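Local coordinates for aminotransferase (Helicobacter pylori, PDB 2FNU), which catalyses the pyridoxal-phosphate-dependent transamination of a UDP-linked 4-keto sugar with glutamate as amino donor, the second step of pseudaminic acid biosynthesis, at residues 250-264 / 274-288. Numbering follows the deposited sequence.
Sequences MQKREEAALTYDRIF and HPLLKDKSSNHLYPI
With its CG anti to the backbone N (chi1 -175°), Y286 swings its ring up to helix 246-264, while D261, its CG anti to the carbonyl carbon (chi1 -71°), turns its carboxylate to the edge of that ring. Y286 OH donates to D261 OD1 at 2.7 Å, nearly along the C-O axis of the acceptor. Y260 CD2 lies over the centre of one face of the Y286 ring, the two ring planes 31° apart, and F264 borders its hydroxyl end. The Y260 hydroxyl itself bonds to the backbone O of P348, so the Y260 ring is also held at its far end.

One turn back, A257 CB sits over the H274 ring, 3.5 Å from its centroid and almost on the normal, a CH-pi contact. The E254 carboxylate lies at the edge of the H274 ring, and a water links E254 OE1 to the backbone N of S281. R253 grips one carbonyl side-on: NE and NH2 reach S282 O at 2.8 and 2.9 Å, both in the guanidinium plane, while its NH1 bonds to P184 O. M250 CE packs against K280 CB at 3.8 Å.

The helix thus covers the loop leading into the central strand of a three-stranded antiparallel sheet, in the small C-terminal domain characteristic of fold-type I PLP aminotransferases; on this loop H284 touches K183, the lysine that carries the cofactor in the resting enzyme but is not attached to it here.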
ATOM      1  N   MET B 250      -4.721 -25.820   1.990  1.00 12.53           N
ATOM      2  CA  MET B 250      -6.176 -25.849   1.896  1.00 11.87           C
ATOM      3  C   MET B 250      -6.708 -27.187   2.410  1.00 13.68           C
ATOM      4  O   MET B 250      -7.737 -27.243   3.109  1.00 15.25           O
ATOM      5  CB  MET B 250      -6.620 -25.608   0.446  1.00 13.97           C
ATOM      6  CG  MET B 250      -8.127 -25.705   0.239  1.00 17.21           C
ATOM      7  SD  MET B 250      -8.566 -25.053  -1.383  1.00 15.71           S
ATOM      8  CE  MET B 250      -9.582 -26.389  -2.027  1.00 23.92           C
ATOM      9  N   GLN B 251      -6.000 -28.264   2.081  1.00 14.25           N
ATOM     10  CA  GLN B 251      -6.437 -29.591   2.525  1.00 15.29           C
ATOM     11  C   GLN B 251      -6.247 -29.774   4.042  1.00 14.08           C
ATOM     12  O   GLN B 251      -7.046 -30.463   4.696  1.00 15.49           O
ATOM     13  CB  GLN B 251      -5.755 -30.695   1.717  1.00 16.47           C
ATOM     14  CG  GLN B 251      -6.164 -32.125   2.133  1.00 17.28           C
ATOM     15  CD  GLN B 251      -7.655 -32.441   1.914  1.00 18.42           C
ATOM     16  OE1 GLN B 251      -8.356 -31.819   1.091  1.00 20.92           O
ATOM     17  NE2 GLN B 251      -8.144 -33.427   2.660  1.00 21.14           N
ATOM     18  N   LYS B 252      -5.210 -29.153   4.614  1.00 13.80           N
ATOM     19  CA  LYS B 252      -5.094 -29.162   6.070  1.00 13.27           C
ATOM     20  C   LYS B 252      -6.294 -28.496   6.723  1.00 14.99           C
ATOM     21  O   LYS B 252      -6.808 -29.000   7.723  1.00 16.49           O
ATOM     22  CB  LYS B 252      -3.786 -28.528   6.540  1.00 14.16           C
ATOM     23  CG  LYS B 252      -2.557 -29.367   6.188  1.00 16.86           C
ATOM     24  CD  LYS B 252      -2.490 -30.618   7.060  1.00 24.31           C
ATOM     25  CE  LYS B 252      -1.258 -31.457   6.742  1.00 40.51           C
ATOM     26  NZ  LYS B 252      -1.275 -32.763   7.467  1.00 51.18           N
ATOM     27  N   ARG B 253      -6.728 -27.351   6.178  1.00 13.12           N
ATOM     28  CA  ARG B 253      -7.905 -26.671   6.703  1.00 12.20           C
ATOM     29  C   ARG B 253      -9.161 -27.522   6.487  1.00 13.68           C
ATOM     30  O   ARG B 253     -10.036 -27.582   7.353  1.00 14.14           O
ATOM     31  CB  ARG B 253      -8.050 -25.273   6.101  1.00 12.26           C
ATOM     32  CG  ARG B 253      -6.915 -24.321   6.510  1.00 12.43           C
ATOM     33  CD  ARG B 253      -7.221 -22.871   6.123  1.00 12.18           C
ATOM     34  NE  ARG B 253      -7.365 -22.742   4.680  1.00 11.54           N
ATOM     35  CZ  ARG B 253      -6.369 -22.487   3.832  1.00 13.42           C
ATOM     36  NH1 ARG B 253      -5.116 -22.292   4.276  1.00 13.39           N
ATOM     37  NH2 ARG B 253      -6.640 -22.425   2.532  1.00 12.58           N
ATOM     38  N   GLU B 254      -9.226 -28.210   5.346  1.00 13.15           N
ATOM     39  CA  GLU B 254     -10.371 -29.102   5.090  1.00 13.71           C
ATOM     40  C   GLU B 254     -10.431 -30.226   6.126  1.00 12.45           C
ATOM     41  O   GLU B 254     -11.521 -30.567   6.608  1.00 13.94           O
ATOM     42  CB  GLU B 254     -10.329 -29.655   3.659  1.00 15.72           C
ATOM     43  CG  GLU B 254     -11.402 -30.705   3.320  1.00 15.93           C
ATOM     44  CD  GLU B 254     -12.824 -30.165   3.275  1.00 18.93           C
ATOM     45  OE1 GLU B 254     -13.025 -28.925   3.246  1.00 16.30           O
ATOM     46  OE2 GLU B 254     -13.761 -31.002   3.243  1.00 17.09           O
ATOM     47  N   GLU B 255      -9.274 -30.775   6.479  1.00 14.11           N
ATOM     48  CA  GLU B 255      -9.229 -31.847   7.476  1.00 14.38           C
ATOM     49  C   GLU B 255      -9.678 -31.345   8.839  1.00 16.21           C
ATOM     50  O   GLU B 255     -10.416 -32.038   9.544  1.00 16.29           O
ATOM     51  CB  GLU B 255      -7.859 -32.533   7.486  1.00 17.39           C
ATOM     52  CG  GLU B 255      -7.754 -33.482   6.283  1.00 21.59           C
ATOM     53  CD  GLU B 255      -6.337 -33.812   5.847  1.00 28.82           C
ATOM     54  OE1 GLU B 255      -6.206 -34.406   4.754  1.00 28.90           O
ATOM     55  OE2 GLU B 255      -5.372 -33.484   6.566  1.00 28.03           O
ATOM     56  N   ALA B 256      -9.269 -30.128   9.197  1.00 13.36           N
ATOM     57  CA  ALA B 256      -9.699 -29.527  10.458  1.00 13.29           C
ATOM     58  C   ALA B 256     -11.206 -29.327  10.433  1.00 13.38           C
ATOM     59  O   ALA B 256     -11.895 -29.649  11.401  1.00 15.02           O
ATOM     60  CB  ALA B 256      -8.997 -28.187  10.670  1.00 14.41           C
ATOM     61  N   ALA B 257     -11.721 -28.801   9.319  1.00 13.32           N
ATOM     62  CA  ALA B 257     -13.165 -28.587   9.188  1.00 13.54           C
ATOM     63  C   ALA B 257     -13.948 -29.888   9.328  1.00 11.47           C
ATOM     64  O   ALA B 257     -15.003 -29.934   9.969  1.00 14.00           O
ATOM     65  CB  ALA B 257     -13.477 -27.926   7.851  1.00 14.50           C
ATOM     66  N   LEU B 258     -13.432 -30.950   8.718  1.00 12.14           N
ATOM     67  CA  LEU B 258     -14.109 -32.246   8.797  1.00 12.63           C
ATOM     68  C   LEU B 258     -14.130 -32.778  10.225  1.00 12.29           C
ATOM     69  O   LEU B 258     -15.099 -33.446  10.633  1.00 13.75           O
ATOM     70  CB  LEU B 258     -13.463 -33.263   7.849  1.00 14.37           C
ATOM     71  CG  LEU B 258     -13.706 -32.975   6.365  1.00 15.26           C
ATOM     72  CD1 LEU B 258     -12.772 -33.855   5.530  1.00 16.64           C
ATOM     73  CD2 LEU B 258     -15.180 -33.151   5.941  1.00 15.19           C
ATOM     74  N   THR B 259     -13.058 -32.515  10.980  1.00 12.46           N
ATOM     75  CA  THR B 259     -13.010 -32.928  12.391  1.00 12.75           C
ATOM     76  C   THR B 259     -14.061 -32.178  13.203  1.00 15.08           C
ATOM     77  O   THR B 259     -14.810 -32.784  13.968  1.00 15.20           O
ATOM     78  CB  THR B 259     -11.605 -32.727  12.966  1.00 15.84           C
ATOM     79  OG1 THR B 259     -10.726 -33.615  12.279  1.00 16.85           O
ATOM     80  CG2 THR B 259     -11.558 -33.046  14.459  1.00 14.94           C
ATOM     81  N   TYR B 260     -14.138 -30.859  13.041  1.00 14.42           N
ATOM     82  CA  TYR B 260     -15.238 -30.145  13.670  1.00 12.42           C
ATOM     83  C   TYR B 260     -16.599 -30.735  13.274  1.00 13.34           C
ATOM     84  O   TYR B 260     -17.474 -30.908  14.123  1.00 14.13           O
ATOM     85  CB  TYR B 260     -15.230 -28.694  13.214  1.00 14.34           C
ATOM     86  CG  TYR B 260     -14.258 -27.742  13.882  1.00 12.13           C
ATOM     87  CD1 TYR B 260     -14.254 -27.556  15.267  1.00 12.81           C
ATOM     88  CD2 TYR B 260     -13.405 -26.943  13.113  1.00 13.55           C
ATOM     89  CE1 TYR B 260     -13.407 -26.625  15.872  1.00 13.24           C
ATOM     90  CE2 TYR B 260     -12.537 -26.020  13.718  1.00 12.37           C
ATOM     91  CZ  TYR B 260     -12.558 -25.860  15.098  1.00 13.20           C
ATOM     92  OH  TYR B 260     -11.739 -24.927  15.700  1.00 13.48           O
ATOM     93  N   ASP B 261     -16.789 -30.997  11.976  1.00 12.89           N
ATOM     94  CA  ASP B 261     -18.067 -31.544  11.488  1.00 13.02           C
ATOM     95  C   ASP B 261     -18.410 -32.828  12.251  1.00 13.95           C
ATOM     96  O   ASP B 261     -19.560 -33.004  12.689  1.00 15.22           O
ATOM     97  CB  ASP B 261     -18.007 -31.863  10.000  1.00 13.50           C
ATOM     98  CG  ASP B 261     -17.979 -30.624   9.111  1.00 13.95           C
ATOM     99  OD1 ASP B 261     -18.107 -29.470   9.587  1.00 15.55           O
ATOM    100  OD2 ASP B 261     -17.835 -30.837   7.889  1.00 15.60           O
ATOM    101  N   ARG B 262     -17.421 -33.710  12.413  1.00 13.48           N
ATOM    102  CA  ARG B 262     -17.699 -34.994  13.079  1.00 14.10           C
ATOM    103  C   ARG B 262     -18.166 -34.758  14.507  1.00 14.91           C
ATOM    104  O   ARG B 262     -19.155 -35.362  14.962  1.00 16.09           O
ATOM    105  CB  ARG B 262     -16.476 -35.909  13.086  1.00 14.08           C
ATOM    106  CG  ARG B 262     -16.101 -36.464  11.730  1.00 15.76           C
ATOM    107  CD  ARG B 262     -15.086 -37.590  11.897  1.00 15.76           C
ATOM    108  NE  ARG B 262     -13.873 -37.185  12.618  1.00 15.24           N
ATOM    109  CZ  ARG B 262     -12.845 -36.544  12.064  1.00 17.00           C
ATOM    110  NH1 ARG B 262     -12.878 -36.209  10.769  1.00 16.07           N
ATOM    111  NH2 ARG B 262     -11.776 -36.242  12.810  1.00 15.88           N
ATOM    112  N   ILE B 263     -17.459 -33.887  15.228  1.00 12.92           N
ATOM    113  CA  ILE B 263     -17.757 -33.683  16.639  1.00 12.62           C
ATOM    114  C   ILE B 263     -19.055 -32.900  16.834  1.00 15.53           C
ATOM    115  O   ILE B 263     -19.789 -33.148  17.801  1.00 16.02           O
ATOM    116  CB  ILE B 263     -16.554 -32.987  17.341  1.00 14.31           C
ATOM    117  CG1 ILE B 263     -15.335 -33.930  17.289  1.00 12.48           C
ATOM    118  CG2 ILE B 263     -16.880 -32.589  18.782  1.00 14.29           C
ATOM    119  CD1 ILE B 263     -13.998 -33.290  17.640  1.00 14.88           C
ATOM    120  N   PHE B 264     -19.346 -31.980  15.907  1.00 13.38           N
ATOM    121  CA  PHE B 264     -20.542 -31.155  15.978  1.00 14.73           C
ATOM    122  C   PHE B 264     -21.793 -31.777  15.359  1.00 15.60           C
ATOM    123  O   PHE B 264     -22.872 -31.186  15.447  1.00 16.04           O
ATOM    124  CB  PHE B 264     -20.287 -29.808  15.265  1.00 13.09           C
ATOM    125  CG  PHE B 264     -19.263 -28.940  15.942  1.00 14.01           C
ATOM    126  CD1 PHE B 264     -19.013 -29.046  17.308  1.00 14.96           C
ATOM    127  CD2 PHE B 264     -18.566 -27.978  15.210  1.00 13.33           C
ATOM    128  CE1 PHE B 264     -18.073 -28.222  17.942  1.00 15.12           C
ATOM    129  CE2 PHE B 264     -17.625 -27.140  15.830  1.00 13.02           C
ATOM    130  CZ  PHE B 264     -17.385 -27.258  17.192  1.00 15.39           C
ATOM    131  N   HIS B 274     -19.992 -25.847   7.102  1.00 13.78           N
ATOM    132  CA  HIS B 274     -19.090 -26.670   6.274  1.00 13.95           C
ATOM    133  C   HIS B 274     -19.719 -27.923   5.632  1.00 15.98           C
ATOM    134  O   HIS B 274     -19.420 -28.226   4.475  1.00 16.12           O
ATOM    135  CB  HIS B 274     -17.771 -26.965   7.017  1.00 14.83           C
ATOM    136  CG  HIS B 274     -16.825 -27.837   6.255  1.00 13.68           C
ATOM    137  ND1 HIS B 274     -15.914 -27.357   5.337  1.00 16.85           N
ATOM    138  CD2 HIS B 274     -16.672 -29.181   6.268  1.00 11.79           C
ATOM    139  CE1 HIS B 274     -15.231 -28.371   4.826  1.00 11.48           C
ATOM    140  NE2 HIS B 274     -15.672 -29.486   5.381  1.00 17.68           N
ATOM    141  N   PRO B 275     -20.575 -28.657   6.369  1.00 13.40           N
ATOM    142  CA  PRO B 275     -21.195 -29.836   5.736  1.00 14.48           C
ATOM    143  C   PRO B 275     -22.075 -29.544   4.523  1.00 17.88           C
ATOM    144  O   PRO B 275     -22.431 -30.491   3.800  1.00 20.92           O
ATOM    145  CB  PRO B 275     -22.043 -30.443   6.864  1.00 15.83           C
ATOM    146  CG  PRO B 275     -21.350 -29.993   8.117  1.00 14.87           C
ATOM    147  CD  PRO B 275     -20.944 -28.570   7.800  1.00 14.75           C
ATOM    148  N   LEU B 276     -22.431 -28.277   4.302  1.00 16.88           N
ATOM    149  CA  LEU B 276     -23.339 -27.926   3.215  1.00 18.87           C
ATOM    150  C   LEU B 276     -22.624 -27.600   1.903  1.00 21.58           C
ATOM    151  O   LEU B 276     -23.277 -27.332   0.888  1.00 21.38           O
ATOM    152  CB  LEU B 276     -24.227 -26.759   3.639  1.00 22.23           C
ATOM    153  CG  LEU B 276     -24.966 -26.993   4.964  1.00 26.92           C
ATOM    154  CD1 LEU B 276     -25.704 -25.715   5.372  1.00 27.77           C
ATOM    155  CD2 LEU B 276     -25.924 -28.209   4.911  1.00 26.92           C
ATOM    156  N   LEU B 277     -21.293 -27.613   1.914  1.00 16.44           N
ATOM    157  CA  LEU B 277     -20.529 -27.270   0.705  1.00 15.60           C
ATOM    158  C   LEU B 277     -20.810 -28.254  -0.426  1.00 19.49           C
ATOM    159  O   LEU B 277     -20.925 -29.459  -0.191  1.00 23.77           O
ATOM    160  CB  LEU B 277     -19.034 -27.272   0.996  1.00 15.23           C
ATOM    161  CG  LEU B 277     -18.455 -26.173   1.885  1.00 18.97           C
ATOM    162  CD1 LEU B 277     -16.985 -26.469   2.108  1.00 18.16           C
ATOM    163  CD2 LEU B 277     -18.629 -24.822   1.232  1.00 21.97           C
ATOM    164  N   LYS B 278     -20.868 -27.729  -1.650  1.00 19.90           N
ATOM    165  CA  LYS B 278     -21.051 -28.550  -2.855  1.00 22.55           C
ATOM    166  C   LYS B 278     -19.819 -28.511  -3.751  1.00 23.09           C
ATOM    167  O   LYS B 278     -19.722 -29.275  -4.708  1.00 24.65           O
ATOM    168  CB  LYS B 278     -22.284 -28.088  -3.632  1.00 23.48           C
ATOM    169  CG  LYS B 278     -23.586 -28.386  -2.894  1.00 31.45           C
ATOM    170  CD  LYS B 278     -24.797 -27.859  -3.651  1.00 48.53           C
ATOM    171  CE  LYS B 278     -26.089 -28.207  -2.918  1.00 56.37           C
ATOM    172  NZ  LYS B 278     -27.284 -27.610  -3.573  1.00 65.29           N
ATOM    173  N   ASP B 279     -18.879 -27.624  -3.439  1.00 17.43           N
ATOM    174  CA  ASP B 279     -17.611 -27.569  -4.161  1.00 16.29           C
ATOM    175  C   ASP B 279     -16.502 -27.380  -3.146  1.00 15.30           C
ATOM    176  O   ASP B 279     -16.760 -27.027  -1.982  1.00 16.49           O
ATOM    177  CB  ASP B 279     -17.570 -26.395  -5.149  1.00 17.20           C
ATOM    178  CG  ASP B 279     -18.046 -26.781  -6.551  1.00 21.04           C
ATOM    179  OD1 ASP B 279     -17.343 -27.559  -7.269  1.00 22.44           O
ATOM    180  OD2 ASP B 279     -19.102 -26.260  -6.942  1.00 20.20           O
ATOM    181  N   LYS B 280     -15.271 -27.621  -3.578  1.00 14.23           N
ATOM    182  CA  LYS B 280     -14.104 -27.373  -2.724  1.00 14.70           C
ATOM    183  C   LYS B 280     -14.047 -25.909  -2.329  1.00 15.77           C
ATOM    184  O   LYS B 280     -14.273 -25.023  -3.164  1.00 17.88           O
ATOM    185  CB  LYS B 280     -12.822 -27.714  -3.454  1.00 15.26           C
ATOM    186  CG  LYS B 280     -12.536 -29.182  -3.610  1.00 17.84           C
ATOM    187  CD  LYS B 280     -11.047 -29.326  -3.959  1.00 31.29           C
ATOM    188  CE  LYS B 280     -10.695 -30.623  -4.631  1.00 46.11           C
ATOM    189  NZ  LYS B 280      -9.239 -30.565  -4.984  1.00 39.66           N
ATOM    190  N   SER B 281     -13.770 -25.656  -1.047  1.00 15.10           N
ATOM    191  CA  SER B 281     -13.621 -24.294  -0.524  1.00 14.38           C
ATOM    192  C   SER B 281     -12.231 -24.117   0.056  1.00 11.09           C
ATOM    193  O   SER B 281     -11.620 -25.081   0.546  1.00 14.24           O
ATOM    194  CB  SER B 281     -14.640 -24.024   0.596  1.00 16.51           C
ATOM    195  OG  SER B 281     -14.324 -22.841   1.346  1.00 18.86           O
ATOM    196  N   SER B 282     -11.752 -22.869   0.028  1.00 11.48           N
ATOM    197  CA  SER B 282     -10.477 -22.534   0.652  1.00 11.74           C
ATOM    198  C   SER B 282     -10.520 -22.794   2.163  1.00 12.16           C
ATOM    199  O   SER B 282      -9.481 -22.936   2.807  1.00 13.76           O
ATOM    200  CB  SER B 282     -10.189 -21.054   0.415  1.00 12.15           C
ATOM    201  OG  SER B 282     -11.139 -20.268   1.131  1.00 12.68           O
ATOM    202  N   ASN B 283     -11.717 -22.802   2.740  1.00 11.46           N
ATOM    203  CA  ASN B 283     -11.881 -22.949   4.192  1.00 11.20           C
ATOM    204  C   ASN B 283     -11.159 -21.845   4.951  1.00 14.25           C
ATOM    205  O   ASN B 283     -10.533 -22.093   5.979  1.00 14.84           O
ATOM    206  CB  ASN B 283     -11.376 -24.316   4.690  1.00 12.41           C
ATOM    207  CG  ASN B 283     -12.203 -25.470   4.160  1.00 17.13           C
ATOM    208  OD1 ASN B 283     -11.675 -26.421   3.557  1.00 21.91           O
ATOM    209  ND2 ASN B 283     -13.502 -25.393   4.367  1.00 17.03           N
ATOM    210  N   HIS B 284     -11.235 -20.616   4.432  1.00 12.69           N
ATOM    211  CA  HIS B 284     -10.645 -19.501   5.170  1.00 11.70           C
ATOM    212  C   HIS B 284     -11.230 -19.385   6.574  1.00 14.23           C
ATOM    213  O   HIS B 284     -10.478 -19.142   7.549  1.00 13.57           O
ATOM    214  CB  HIS B 284     -10.782 -18.173   4.407  1.00 12.15           C
ATOM    215  CG  HIS B 284     -10.366 -16.997   5.217  1.00 12.49           C
ATOM    216  ND1 HIS B 284      -9.143 -16.937   5.858  1.00 14.51           N
ATOM    217  CD2 HIS B 284     -11.015 -15.855   5.532  1.00 14.75           C
ATOM    218  CE1 HIS B 284      -9.062 -15.803   6.537  1.00 14.60           C
ATOM    219  NE2 HIS B 284     -10.185 -15.130   6.357  1.00 14.97           N
ATOM    220  N   LEU B 285     -12.560 -19.516   6.662  1.00 13.10           N
ATOM    221  CA  LEU B 285     -13.264 -19.512   7.958  1.00 11.56           C
ATOM    222  C   LEU B 285     -13.976 -20.828   8.179  1.00 12.63           C
ATOM    223  O   LEU B 285     -14.309 -21.529   7.202  1.00 12.88           O
ATOM    224  CB  LEU B 285     -14.319 -18.404   8.039  1.00 12.85           C
ATOM    225  CG  LEU B 285     -13.902 -16.962   7.743  1.00 13.68           C
ATOM    226  CD1 LEU B 285     -15.109 -15.997   7.723  1.00 13.22           C
ATOM    227  CD2 LEU B 285     -12.878 -16.486   8.762  1.00 13.17           C
ATOM    228  N   TYR B 286     -14.243 -21.135   9.448  1.00 11.51           N
ATOM    229  CA  TYR B 286     -15.155 -22.228   9.799  1.00 11.32           C
ATOM    230  C   TYR B 286     -16.305 -21.591  10.588  1.00 12.73           C
ATOM    231  O   TYR B 286     -16.196 -21.421  11.808  1.00 13.46           O
ATOM    232  CB  TYR B 286     -14.457 -23.294  10.666  1.00  9.86           C
ATOM    233  CG  TYR B 286     -15.356 -24.470  10.933  1.00 12.32           C
ATOM    234  CD1 TYR B 286     -15.381 -25.559  10.057  1.00 12.08           C
ATOM    235  CD2 TYR B 286     -16.225 -24.469  12.029  1.00 12.13           C
ATOM    236  CE1 TYR B 286     -16.230 -26.661  10.289  1.00 12.83           C
ATOM    237  CE2 TYR B 286     -17.078 -25.544  12.250  1.00 12.38           C
ATOM    238  CZ  TYR B 286     -17.070 -26.627  11.384  1.00 14.22           C
ATOM    239  OH  TYR B 286     -17.908 -27.702  11.601  1.00 13.74           O
ATOM    240  N   PRO B 287     -17.367 -21.150   9.890  1.00 11.63           N
ATOM    241  CA  PRO B 287     -18.506 -20.511  10.560  1.00 12.59           C
ATOM    242  C   PRO B 287     -19.483 -21.500  11.167  1.00 13.55           C
ATOM    243  O   PRO B 287     -19.798 -22.535  10.560  1.00 13.62           O
ATOM    244  CB  PRO B 287     -19.227 -19.754   9.419  1.00 12.53           C
ATOM    245  CG  PRO B 287     -18.281 -19.817   8.234  1.00 13.77           C
ATOM    246  CD  PRO B 287     -17.500 -21.101   8.423  1.00 12.53           C
ATOM    247  N   ILE B 288     -19.970 -21.154  12.357  1.00 13.67           N
ATOM    248  CA  ILE B 288     -21.132 -21.847  12.907  1.00 13.31           C
ATOM    249  C   ILE B 288     -22.235 -20.813  13.130  1.00 15.29           C
ATOM    250  O   ILE B 288     -21.936 -19.635  13.407  1.00 14.59           O
ATOM    251  CB  ILE B 288     -20.812 -22.591  14.239  1.00 14.43           C
ATOM    252  CG1 ILE B 288     -20.403 -21.591  15.337  1.00 13.51           C
ATOM    253  CG2 ILE B 288     -19.759 -23.680  14.013  1.00 15.57           C
ATOM    254  CD1 ILE B 288     -20.196 -22.241  16.733  1.00 13.98           C
TER
HETATM  255  O   HOH W   1     -13.706 -27.938   0.702  1.00 22.39           O